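Local coordinates for protein luciferase-like monooxygenase (Streptomyces bottropensis, PDB 7BIP) that probably acts as a luciferase-like monooxygenase in the biosynthesis of the aromatic polyketide rishirilide, using a TIM-barrel scaffold, at residues K2-F8 against F37-V43; E30-G36 against R67-V71; G192-P197 against D227-Y232. One frame throughout, in Å; residues are numbered along the deposited sequence.

Contact 1: K2-F8 against F37-V43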
loop_
_atom_site.group_PDB
_atom_site.type_symbol
_atom_site.label_atom_id
_atom_site.label_comp_id
_atom_site.label_asym_id
_atom_site.label_seq_id
_atom_site.Cartn_x
_atom_site.Cartn_y
_atom_site.Cartn_z
ATOM N N LYS A 2 -7.401 -13.036 -22.918
ATOM C CA LYS A 2 -7.691 -13.005 -21.488
ATOM C C LYS A 2 -8.493 -11.752 -21.172
ATOM O O LYS A 2 -8.331 -10.722 -21.835
ATOM C CB LYS A 2 -6.401 -13.006 -20.638
ATOM C CG LYS A 2 -5.516 -14.249 -20.805
ATOM C CD LYS A 2 -6.220 -15.495 -20.306
ATOM C CE LYS A 2 -5.240 -16.626 -20.057
ATOM N NZ LYS A 2 -5.952 -17.834 -19.568
ATOM N N PHE A 3 -9.358 -11.835 -20.154
ATOM C CA PHE A 3 -10.212 -10.707 -19.778
ATOM C C PHE A 3 -10.175 -10.518 -18.273
ATOM O O PHE A 3 -10.549 -11.426 -17.524
ATOM C CB PHE A 3 -11.670 -10.908 -20.228
ATOM C CG PHE A 3 -11.819 -11.171 -21.695
ATOM C CD1 PHE A 3 -11.932 -10.119 -22.598
ATOM C CD2 PHE A 3 -11.841 -12.468 -22.173
ATOM C CE1 PHE A 3 -12.064 -10.371 -23.966
ATOM C CE2 PHE A 3 -11.963 -12.723 -23.535
ATOM C CZ PHE A 3 -12.075 -11.671 -24.426
ATOM N N GLY A 4 -9.746 -9.333 -17.841
ATOM C CA GLY A 4 -9.869 -8.938 -16.456
ATOM C C GLY A 4 -10.661 -7.657 -16.340
ATOM O O GLY A 4 -11.247 -7.193 -17.327
ATOM N N ILE A 5 -10.713 -7.072 -15.149
ATOM C CA ILE A 5 -11.439 -5.820 -14.982
ATOM C C ILE A 5 -10.463 -4.745 -14.541
ATOM O O ILE A 5 -9.472 -5.013 -13.855
ATOM C CB ILE A 5 -12.604 -5.918 -13.979
ATOM C CG1 ILE A 5 -12.074 -6.290 -12.588
ATOM C CG2 ILE A 5 -13.670 -6.914 -14.490
ATOM C CD1 ILE A 5 -13.062 -5.985 -11.451
ATOM N N ASN A 6 -10.750 -3.520 -14.966
ATOM C CA ASN A 6 -9.996 -2.342 -14.583
ATOM C C ASN A 6 -10.910 -1.472 -13.736
ATOM O O ASN A 6 -12.100 -1.322 -14.045
ATOM C CB ASN A 6 -9.514 -1.583 -15.823
ATOM C CG ASN A 6 -8.388 -0.609 -15.526
ATOM O OD1 ASN A 6 -8.108 -0.294 -14.373
ATOM N ND2 ASN A 6 -7.742 -0.115 -16.583
ATOM N N LEU A 7 -10.368 -0.938 -12.652
ATOM C CA LEU A 7 -11.132 -0.140 -11.694
ATOM C C LEU A 7 -10.512 1.257 -11.650
ATOM O O LEU A 7 -9.841 1.645 -10.695
ATOM C CB LEU A 7 -11.156 -0.812 -10.306
ATOM C CG LEU A 7 -11.934 -2.131 -10.286
ATOM C CD1 LEU A 7 -11.752 -2.897 -8.967
ATOM C CD2 LEU A 7 -13.436 -1.908 -10.603
ATOM N N PHE A 8 -10.739 2.005 -12.720
ATOM C CA PHE A 8 -10.209 3.352 -12.872
ATOM C C PHE A 8 -11.257 4.310 -12.331
ATOM O O PHE A 8 -12.324 4.447 -12.938
ATOM C CB PHE A 8 -9.940 3.621 -14.349
ATOM C CG PHE A 8 -9.162 4.882 -14.646
ATOM C CD1 PHE A 8 -8.059 4.832 -15.487
ATOM C CD2 PHE A 8 -9.556 6.113 -14.152
ATOM C CE1 PHE A 8 -7.341 5.977 -15.792
ATOM C CE2 PHE A 8 -8.841 7.261 -14.460
ATOM C CZ PHE A 8 -7.736 7.186 -15.281
ATOM N N PHE A 37 -12.764 -14.183 -13.892
ATOM C CA PHE A 37 -11.979 -13.219 -14.646
ATOM C C PHE A 37 -10.487 -13.409 -14.381
ATOM O O PHE A 37 -10.072 -14.015 -13.386
ATOM C CB PHE A 37 -12.415 -11.795 -14.295
ATOM C CG PHE A 37 -13.735 -11.406 -14.911
ATOM C CD1 PHE A 37 -13.775 -10.828 -16.170
ATOM C CD2 PHE A 37 -14.935 -11.647 -14.245
ATOM C CE1 PHE A 37 -14.980 -10.475 -16.759
ATOM C CE2 PHE A 37 -16.160 -11.285 -14.836
ATOM C CZ PHE A 37 -16.170 -10.702 -16.096
ATOM N N HIS A 38 -9.675 -12.890 -15.303
ATOM C CA HIS A 38 -8.234 -13.144 -15.273
ATOM C C HIS A 38 -7.513 -12.271 -14.246
ATOM O O HIS A 38 -6.576 -12.738 -13.585
ATOM C CB HIS A 38 -7.656 -12.923 -16.676
ATOM C CG HIS A 38 -6.162 -12.993 -16.741
ATOM N ND1 HIS A 38 -5.369 -11.872 -16.857
ATOM C CD2 HIS A 38 -5.318 -14.052 -16.715
ATOM C CE1 HIS A 38 -4.099 -12.236 -16.899
ATOM N NE2 HIS A 38 -4.042 -13.553 -16.811
ATOM N N HIS A 39 -7.920 -11.014 -14.091
ATOM C CA HIS A 39 -7.165 -10.088 -13.250
ATOM C C HIS A 39 -8.064 -8.953 -12.774
ATOM O O HIS A 39 -9.181 -8.766 -13.262
ATOM C CB HIS A 39 -5.955 -9.518 -14.001
ATOM C CG HIS A 39 -6.327 -8.640 -15.155
ATOM N ND1 HIS A 39 -6.285 -9.077 -16.459
ATOM C CD2 HIS A 39 -6.737 -7.348 -15.202
ATOM C CE1 HIS A 39 -6.660 -8.096 -17.263
ATOM N NE2 HIS A 39 -6.939 -7.037 -16.525
ATOM N N VAL A 40 -7.541 -8.198 -11.804
ATOM C CA VAL A 40 -8.078 -6.916 -11.354
ATOM C C VAL A 40 -6.963 -5.884 -11.508
ATOM O O VAL A 40 -5.850 -6.088 -11.004
ATOM C CB VAL A 40 -8.556 -6.973 -9.887
ATOM C CG1 VAL A 40 -8.987 -5.591 -9.412
ATOM C CG2 VAL A 40 -9.713 -7.977 -9.731
ATOM N N LYS A 41 -7.253 -4.791 -12.205
ATOM C CA LYS A 41 -6.274 -3.747 -12.484
ATOM C C LYS A 41 -6.750 -2.437 -11.862
ATOM O O LYS A 41 -7.951 -2.207 -11.735
ATOM C CB LYS A 41 -6.095 -3.586 -14.014
ATOM C CG LYS A 41 -5.180 -2.448 -14.468
ATOM C CD LYS A 41 -5.022 -2.478 -15.993
ATOM C CE LYS A 41 -4.144 -3.636 -16.451
ATOM N NZ LYS A 41 -4.263 -3.794 -17.948
ATOM N N THR A 42 -5.818 -1.584 -11.442
ATOM C CA THR A 42 -6.180 -0.207 -11.139
ATOM C C THR A 42 -4.994 0.693 -11.455
ATOM O O THR A 42 -3.936 0.230 -11.892
ATOM C CB THR A 42 -6.668 -0.048 -9.689
ATOM O OG1 THR A 42 -7.336 1.217 -9.563
ATOM C CG2 THR A 42 -5.503 -0.098 -8.704
ATOM N N VAL A 43 -5.170 1.992 -11.199
ATOM C CA VAL A 43 -4.335 3.033 -11.785
ATOM C C VAL A 43 -3.669 3.863 -10.685
ATOM O O VAL A 43 -3.943 3.701 -9.498
ATOM C CB VAL A 43 -5.153 3.946 -12.712
ATOM C CG1 VAL A 43 -5.992 3.098 -13.648
ATOM C CG2 VAL A 43 -6.040 4.860 -11.875
#
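Gly4 CA sits over the centre of the His39 imidazole, 3.4 Å from the ring centroid, a CH-pi contact that the missing side chain makes possible. In the same way Lys2 CB covers one face of the His38 ring, off centre, and Val43 CG2 stands over the Phe8 ring.

The backbone bonds are those of parallel strands. His38 N gives the first, to Phe3 O at 2.8 Å. Ile5 then straddles Val40: Ile5 N donates to His39 O at 3.0 Å, and Ile5 O accepts from Lys41 N at 2.8 Å. Leu7 N follows on to Lys41 O. Beyond the paired residues Thr42 OG1 donates to Leu7 O at 2.8 Å, from above the carbonyl plane.

Two histidines share one bond, ND1 of His38 to ND1 of His39 at 3.0 Å, each in the plane of the other ring; their NE2 atoms go to Glu226 and Ser322. Lys41 NZ hydrogen-bonds Ser322 and His229.

On the face that carries Ile5 and Val40, Ile5 CG1 runs beside Val40 CG2; Leu7 CD1 also reaches Val40 CG1 at 3.9 Å.

Strands 2-6 and 39-42, joined through helix 18-35, make the first beta-alpha-beta unit of the TIM barrel.

Contact 2: E30-G36 against R67-V71. With EDO (1,2-ethanediol), chain F.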
loop_
_atom_site.group_PDB
_atom_site.type_symbol
_atom_site.label_atom_id
_atom_site.label_comp_id
_atom_site.label_asym_id
_atom_site.label_seq_id
_atom_site.Cartn_x
_atom_site.Cartn_y
_atom_site.Cartn_z
ATOM N N GLU A 30 -13.881 -8.996 -5.698
ATOM C CA GLU A 30 -14.383 -10.307 -5.267
ATOM C C GLU A 30 -15.214 -10.971 -6.358
ATOM O O GLU A 30 -15.093 -12.179 -6.594
ATOM C CB GLU A 30 -15.224 -10.154 -3.998
ATOM C CG GLU A 30 -14.407 -9.802 -2.740
ATOM C CD GLU A 30 -15.294 -9.415 -1.558
ATOM O OE1 GLU A 30 -16.531 -9.443 -1.704
ATOM O OE2 GLU A 30 -14.765 -9.089 -0.473
ATOM N N LEU A 31 -16.074 -10.197 -7.024
ATOM C CA LEU A 31 -16.877 -10.759 -8.103
ATOM C C LEU A 31 -16.002 -11.210 -9.268
ATOM O O LEU A 31 -16.273 -12.242 -9.890
ATOM C CB LEU A 31 -17.922 -9.737 -8.549
ATOM C CG LEU A 31 -19.017 -10.270 -9.471
ATOM C CD1 LEU A 31 -19.926 -11.247 -8.721
ATOM C CD2 LEU A 31 -19.835 -9.108 -10.032
ATOM N N ALA A 32 -14.942 -10.456 -9.584
ATOM C CA ALA A 32 -13.990 -10.915 -10.596
ATOM C C ALA A 32 -13.421 -12.284 -10.226
ATOM O O ALA A 32 -13.324 -13.189 -11.068
ATOM C CB ALA A 32 -12.864 -9.887 -10.750
ATOM N N ASP A 33 -13.024 -12.438 -8.963
ATOM C CA ASP A 33 -12.538 -13.720 -8.452
ATOM C C ASP A 33 -13.577 -14.824 -8.639
ATOM O O ASP A 33 -13.285 -15.888 -9.193
ATOM C CB ASP A 33 -12.180 -13.544 -6.974
ATOM C CG ASP A 33 -11.116 -14.514 -6.490
ATOM O OD1 ASP A 33 -10.187 -14.817 -7.258
ATOM O OD2 ASP A 33 -11.206 -14.938 -5.318
ATOM N N GLU A 34 -14.807 -14.572 -8.196
ATOM C CA GLU A 34 -15.841 -15.603 -8.199
ATOM C C GLU A 34 -16.226 -16.006 -9.615
ATOM O O GLU A 34 -16.448 -17.191 -9.888
ATOM C CB GLU A 34 -17.073 -15.105 -7.447
ATOM C CG GLU A 34 -16.829 -14.789 -5.975
ATOM C CD GLU A 34 -17.929 -13.922 -5.370
ATOM O OE1 GLU A 34 -18.956 -13.691 -6.049
ATOM O OE2 GLU A 34 -17.766 -13.479 -4.211
ATOM N N LEU A 35 -16.301 -15.034 -10.529
ATOM C CA LEU A 35 -16.813 -15.288 -11.871
ATOM C C LEU A 35 -15.756 -15.820 -12.829
ATOM O O LEU A 35 -16.111 -16.209 -13.944
ATOM C CB LEU A 35 -17.433 -14.012 -12.461
ATOM C CG LEU A 35 -18.699 -13.481 -11.781
ATOM C CD1 LEU A 35 -19.148 -12.177 -12.431
ATOM C CD2 LEU A 35 -19.811 -14.526 -11.848
ATOM N N GLY A 36 -14.485 -15.848 -12.435
ATOM C CA GLY A 36 -13.459 -16.438 -13.273
ATOM C C GLY A 36 -12.724 -15.480 -14.180
ATOM O O GLY A 36 -12.119 -15.923 -15.163
ATOM N N ARG A 67 -8.744 -10.099 -0.368
ATOM C CA ARG A 67 -10.132 -10.526 -0.537
ATOM C C ARG A 67 -10.315 -11.639 -1.569
ATOM O O ARG A 67 -11.438 -12.147 -1.705
ATOM C CB ARG A 67 -11.006 -9.328 -0.947
ATOM C CG ARG A 67 -11.156 -8.232 0.121
ATOM C CD ARG A 67 -12.127 -8.657 1.212
ATOM N NE ARG A 67 -12.414 -7.548 2.120
ATOM C CZ ARG A 67 -13.283 -6.575 1.861
ATOM N NH1 ARG A 67 -13.968 -6.580 0.722
ATOM N NH2 ARG A 67 -13.473 -5.594 2.742
ATOM N N THR A 68 -9.261 -12.043 -2.288
ATOM C CA THR A 68 -9.402 -12.935 -3.430
ATOM C C THR A 68 -8.404 -14.082 -3.334
ATOM O O THR A 68 -7.465 -14.066 -2.533
ATOM C CB THR A 68 -9.202 -12.177 -4.752
ATOM O OG1 THR A 68 -7.930 -11.511 -4.730
ATOM C CG2 THR A 68 -10.312 -11.117 -4.962
ATOM N N ARG A 69 -8.615 -15.101 -4.172
ATOM C CA ARG A 69 -7.723 -16.250 -4.177
ATOM C C ARG A 69 -7.065 -16.539 -5.519
ATOM O O ARG A 69 -5.950 -17.066 -5.526
ATOM C CB ARG A 69 -8.476 -17.509 -3.718
ATOM C CG ARG A 69 -8.924 -17.464 -2.263
ATOM C CD ARG A 69 -9.832 -18.637 -1.918
ATOM N NE ARG A 69 -11.057 -18.203 -1.252
ATOM C CZ ARG A 69 -12.167 -18.931 -1.173
ATOM N NH1 ARG A 69 -13.234 -18.451 -0.547
ATOM N NH2 ARG A 69 -12.211 -20.138 -1.724
ATOM N N ARG A 70 -7.705 -16.223 -6.649
ATOM C CA ARG A 70 -7.127 -16.676 -7.917
ATOM C C ARG A 70 -6.898 -15.564 -8.937
ATOM O O ARG A 70 -5.986 -15.664 -9.769
ATOM C CB ARG A 70 -8.001 -17.770 -8.534
ATOM C CG ARG A 70 -9.411 -17.351 -8.854
ATOM C CD ARG A 70 -10.115 -18.432 -9.660
ATOM N NE ARG A 70 -11.520 -18.116 -9.893
ATOM C CZ ARG A 70 -12.428 -19.010 -10.271
ATOM N NH1 ARG A 70 -12.071 -20.276 -10.461
ATOM N NH2 ARG A 70 -13.691 -18.643 -10.465
ATOM N N VAL A 71 -7.712 -14.508 -8.893
ATOM C CA VAL A 71 -7.557 -13.410 -9.835
ATOM C C VAL A 71 -6.162 -12.786 -9.697
ATOM O O VAL A 71 -5.634 -12.624 -8.590
ATOM C CB VAL A 71 -8.698 -12.404 -9.580
ATOM C CG1 VAL A 71 -8.454 -11.565 -8.314
ATOM C CG2 VAL A 71 -8.986 -11.565 -10.773
HETATM C C1 EDO F . -9.027 -14.996 1.928
HETATM O O1 EDO F . -8.154 -16.118 2.100
HETATM C C2 EDO F . -9.375 -14.871 0.453
HETATM O O2 EDO F . -10.740 -15.251 0.267
HETATM O O HOH W 1 -13.596 -12.193 0.382
HETATM O O HOH W 2 -13.079 -13.625 -3.496
#
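The last turn of helix 18-35, which closes in a Schellman motif at Gly36, is seized by the loop from helix 57-67 into strand 72-78, with Asp33 and Arg70 as the main partners. Arg69 N donates to Asp33 OD2 at 2.8 Å from the syn side, somewhat out of plane. Asp33 OD1 takes two bonds, from Arg70 N at 2.9 Å on its syn lone pair and from Val71 N at 3.0 Å. Three peptide N-H groups thus fix the rotation of the carboxylate; chi1 of -153° sets CG roughly opposite the backbone N, so that it reaches them. A water links Asp33 OD2 to Arg67 O.

In return the Arg70 side chain, stretched out from CG to NE, brings its guanidinium edge-on to the Asp33 carbonyl, with Arg70 NE at 2.9 Å and Arg70 NH2 at 3.1 Å from Asp33 O, both in the carbonyl plane. The guanidinium would offset the negative end of the helix dipole there.

One turn back, Glu30 OE2 forms a salt bridge with Arg67 NH1 at 2.9 Å, NH1 coming from above the carboxylate plane (45° out of it) and the two flat groups turned 49° apart. Glu30 OE1 pairs with Arg27, and Arg67 NE reaches Ala66 O of the second subunit. Deeper in, Ala32 CB meets Val71 CG2. This packs helix on alpha-to-beta loop between successive units of a TIM barrel, at the N-terminal ends of the strands.

Contact 3: G192-P197 against D227-Y232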
loop_
_atom_site.group_PDB
_atom_site.type_symbol
_atom_site.label_atom_id
_atom_site.label_comp_id
_atom_site.label_asym_id
_atom_site.label_seq_id
_atom_site.Cartn_x
_atom_site.Cartn_y
_atom_site.Cartn_z
ATOM N N GLY A 192 6.795 -6.791 -21.208
ATOM C CA GLY A 192 5.500 -6.703 -21.844
ATOM C C GLY A 192 5.172 -5.269 -22.203
ATOM O O GLY A 192 5.933 -4.339 -21.951
ATOM N N VAL A 193 4.002 -5.081 -22.803
ATOM C CA VAL A 193 3.606 -3.761 -23.275
ATOM C C VAL A 193 2.123 -3.533 -22.983
ATOM O O VAL A 193 1.317 -4.469 -22.968
ATOM C CB VAL A 193 3.957 -3.598 -24.782
ATOM C CG1 VAL A 193 3.007 -4.392 -25.684
ATOM C CG2 VAL A 193 4.014 -2.143 -25.175
ATOM N N MET A 194 1.773 -2.280 -22.694
ATOM C CA MET A 194 0.383 -1.876 -22.513
ATOM C C MET A 194 0.073 -0.800 -23.542
ATOM O O MET A 194 0.736 0.238 -23.572
ATOM C CB MET A 194 0.128 -1.379 -21.084
ATOM C CG MET A 194 0.861 -2.201 -20.018
ATOM S SD MET A 194 0.558 -1.609 -18.340
ATOM C CE MET A 194 -0.811 -2.673 -17.910
ATOM N N LEU A 195 -0.911 -1.061 -24.400
ATOM C CA LEU A 195 -1.272 -0.159 -25.483
ATOM C C LEU A 195 -2.625 0.483 -25.201
ATOM O O LEU A 195 -3.379 0.044 -24.328
ATOM C CB LEU A 195 -1.300 -0.903 -26.827
ATOM C CG LEU A 195 -0.046 -1.701 -27.204
ATOM C CD1 LEU A 195 -0.135 -2.186 -28.651
ATOM C CD2 LEU A 195 1.200 -0.865 -27.010
ATOM N N VAL A 196 -2.932 1.528 -25.969
ATOM C CA VAL A 196 -4.124 2.341 -25.713
ATOM C C VAL A 196 -4.968 2.427 -26.979
ATOM O O VAL A 196 -4.913 3.429 -27.712
ATOM C CB VAL A 196 -3.739 3.733 -25.191
ATOM C CG1 VAL A 196 -4.984 4.513 -24.767
ATOM C CG2 VAL A 196 -2.780 3.587 -24.009
ATOM N N PRO A 197 -5.766 1.400 -27.276
ATOM C CA PRO A 197 -6.521 1.404 -28.539
ATOM C C PRO A 197 -7.634 2.424 -28.568
ATOM O O PRO A 197 -8.080 2.798 -29.659
ATOM C CB PRO A 197 -7.083 -0.022 -28.610
ATOM C CG PRO A 197 -7.171 -0.444 -27.177
ATOM C CD PRO A 197 -5.951 0.150 -26.527
ATOM N N ASP A 227 1.564 -10.836 -22.159
ATOM C CA ASP A 227 2.570 -9.789 -22.285
ATOM C C ASP A 227 2.043 -8.543 -22.978
ATOM O O ASP A 227 2.787 -7.570 -23.119
ATOM C CB ASP A 227 3.787 -10.315 -23.051
ATOM C CG ASP A 227 4.602 -11.286 -22.235
ATOM O OD1 ASP A 227 4.943 -10.943 -21.082
ATOM O OD2 ASP A 227 4.893 -12.392 -22.738
ATOM N N ILE A 228 0.786 -8.548 -23.421
ATOM C CA ILE A 228 0.211 -7.440 -24.172
ATOM C C ILE A 228 -1.130 -7.105 -23.533
ATOM O O ILE A 228 -2.049 -7.937 -23.548
ATOM C CB ILE A 228 0.033 -7.785 -25.658
ATOM C CG1 ILE A 228 1.386 -8.074 -26.320
ATOM C CG2 ILE A 228 -0.682 -6.665 -26.395
ATOM C CD1 ILE A 228 1.242 -8.697 -27.695
ATOM N N HIS A 229 -1.236 -5.901 -22.967
ATOM C CA HIS A 229 -2.427 -5.453 -22.253
ATOM C C HIS A 229 -3.038 -4.244 -22.946
ATOM O O HIS A 229 -2.322 -3.362 -23.414
ATOM C CB HIS A 229 -2.098 -5.048 -20.805
ATOM C CG HIS A 229 -1.972 -6.198 -19.855
ATOM N ND1 HIS A 229 -2.556 -6.196 -18.604
ATOM C CD2 HIS A 229 -1.299 -7.370 -19.954
ATOM C CE1 HIS A 229 -2.263 -7.326 -17.984
ATOM N NE2 HIS A 229 -1.497 -8.052 -18.779
ATOM N N MET A 230 -4.370 -4.193 -22.998
ATOM C CA MET A 230 -5.081 -2.994 -23.424
ATOM C C MET A 230 -6.341 -2.874 -22.583
ATOM O O MET A 230 -6.962 -3.886 -22.261
ATOM C CB MET A 230 -5.473 -3.034 -24.909
ATOM C CG MET A 230 -4.321 -3.342 -25.862
ATOM S SD MET A 230 -4.872 -3.247 -27.570
ATOM C CE MET A 230 -3.749 -4.403 -28.354
ATOM N N SER A 231 -6.724 -1.647 -22.238
ATOM C CA SER A 231 -7.942 -1.401 -21.469
ATOM C C SER A 231 -9.030 -0.842 -22.373
ATOM O O SER A 231 -8.754 -0.037 -23.265
ATOM C CB SER A 231 -7.699 -0.441 -20.302
ATOM O OG SER A 231 -6.960 -1.077 -19.271
ATOM N N TYR A 232 -10.270 -1.281 -22.137
ATOM C CA TYR A 232 -11.433 -0.788 -22.868
ATOM C C TYR A 232 -12.540 -0.473 -21.879
ATOM O O TYR A 232 -12.840 -1.299 -21.016
ATOM C CB TYR A 232 -11.970 -1.828 -23.852
ATOM C CG TYR A 232 -11.141 -2.099 -25.086
ATOM C CD1 TYR A 232 -11.344 -1.380 -26.258
ATOM C CD2 TYR A 232 -10.196 -3.116 -25.090
ATOM C CE1 TYR A 232 -10.604 -1.652 -27.401
ATOM C CE2 TYR A 232 -9.450 -3.390 -26.219
ATOM C CZ TYR A 232 -9.664 -2.662 -27.369
ATOM O OH TYR A 232 -8.918 -2.938 -28.479
HETATM O O HOH W 3 -5.005 0.674 -22.410
#
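Met194 and His229 stand side by side on neighbouring parallel strands, both pointing the same way, and the methionine can be followed along its partner. Met194 CB lies 3.9 Å from His229 O, close to the backbone pairing. Met194 CG, one step out, meets the CB of His229 at 4.2 Å. At SD the chain turns, with chi3 at 94°, and this bend brings CE back toward the imidazole: the Met194 methyl, CE, ends up 4.0 Å from His229 ND1 and about as near to His229 CB, approaching the ring at a slant. ND1 itself is hydrogen-bonded to Lys41 NZ, so the methyl packs against a ring whose position is set by a polar partner.

Beneath these side chains the backbones run as regular parallel strands, 19° apart. Val193 N donates to Asp227 O at 2.8 Å, Val193 O receives His229 N, and Leu195 N donates to His229 O at 2.9 Å. Past that point the strands part, and a water takes over, donating to Leu195 O at 2.6 Å and accepting from Ser231 N at 2.9 Å.

Pro197 turns toward the other strand. Pro197 CD rests on CB and SD of Met230, while Pro197 CG meets Tyr232 OH at 3.3 Å, so the proline ring spans the two, CD and CG on the Met230 side chain and CG and CB on the Tyr232 phenol.

On the face of Met194 and His229 the neighbours are Leu173 of strand 171-175 and Thr320 of strand 320-324. The opposite face, with Val193, Leu195 and Ile228, turns to helix 202-218, where Leu209 touches both Leu195 and Ile228; that helix is the crossover joining strands 192-195 and 228-236 of the barrel.

In the fold
Contacts 1 and 3 are two strand pairs of one barrel, their centres 12 Å apart, and they meet through its interior. Lys41 NZ bonds His229 ND1 at 3.0 Å and packs on Met194 CE at 3.6 Å, while Asn6 and Ser231 approach each other through their side chains. Contact 2 adjoins contact 1 from outside: Val71 CG2 lies 3.4 Å from His39 CA, and helix 18-35 connects the two strands of contact 1. Contacts 2 and 3 do not touch, with nearest atoms about 11 Å apart. Lys41 belongs to a calcium site seen in a crystal structure of this protein, with no ion there in this chain; a calcium ion lies about 10 Å from the Arg67 side chain.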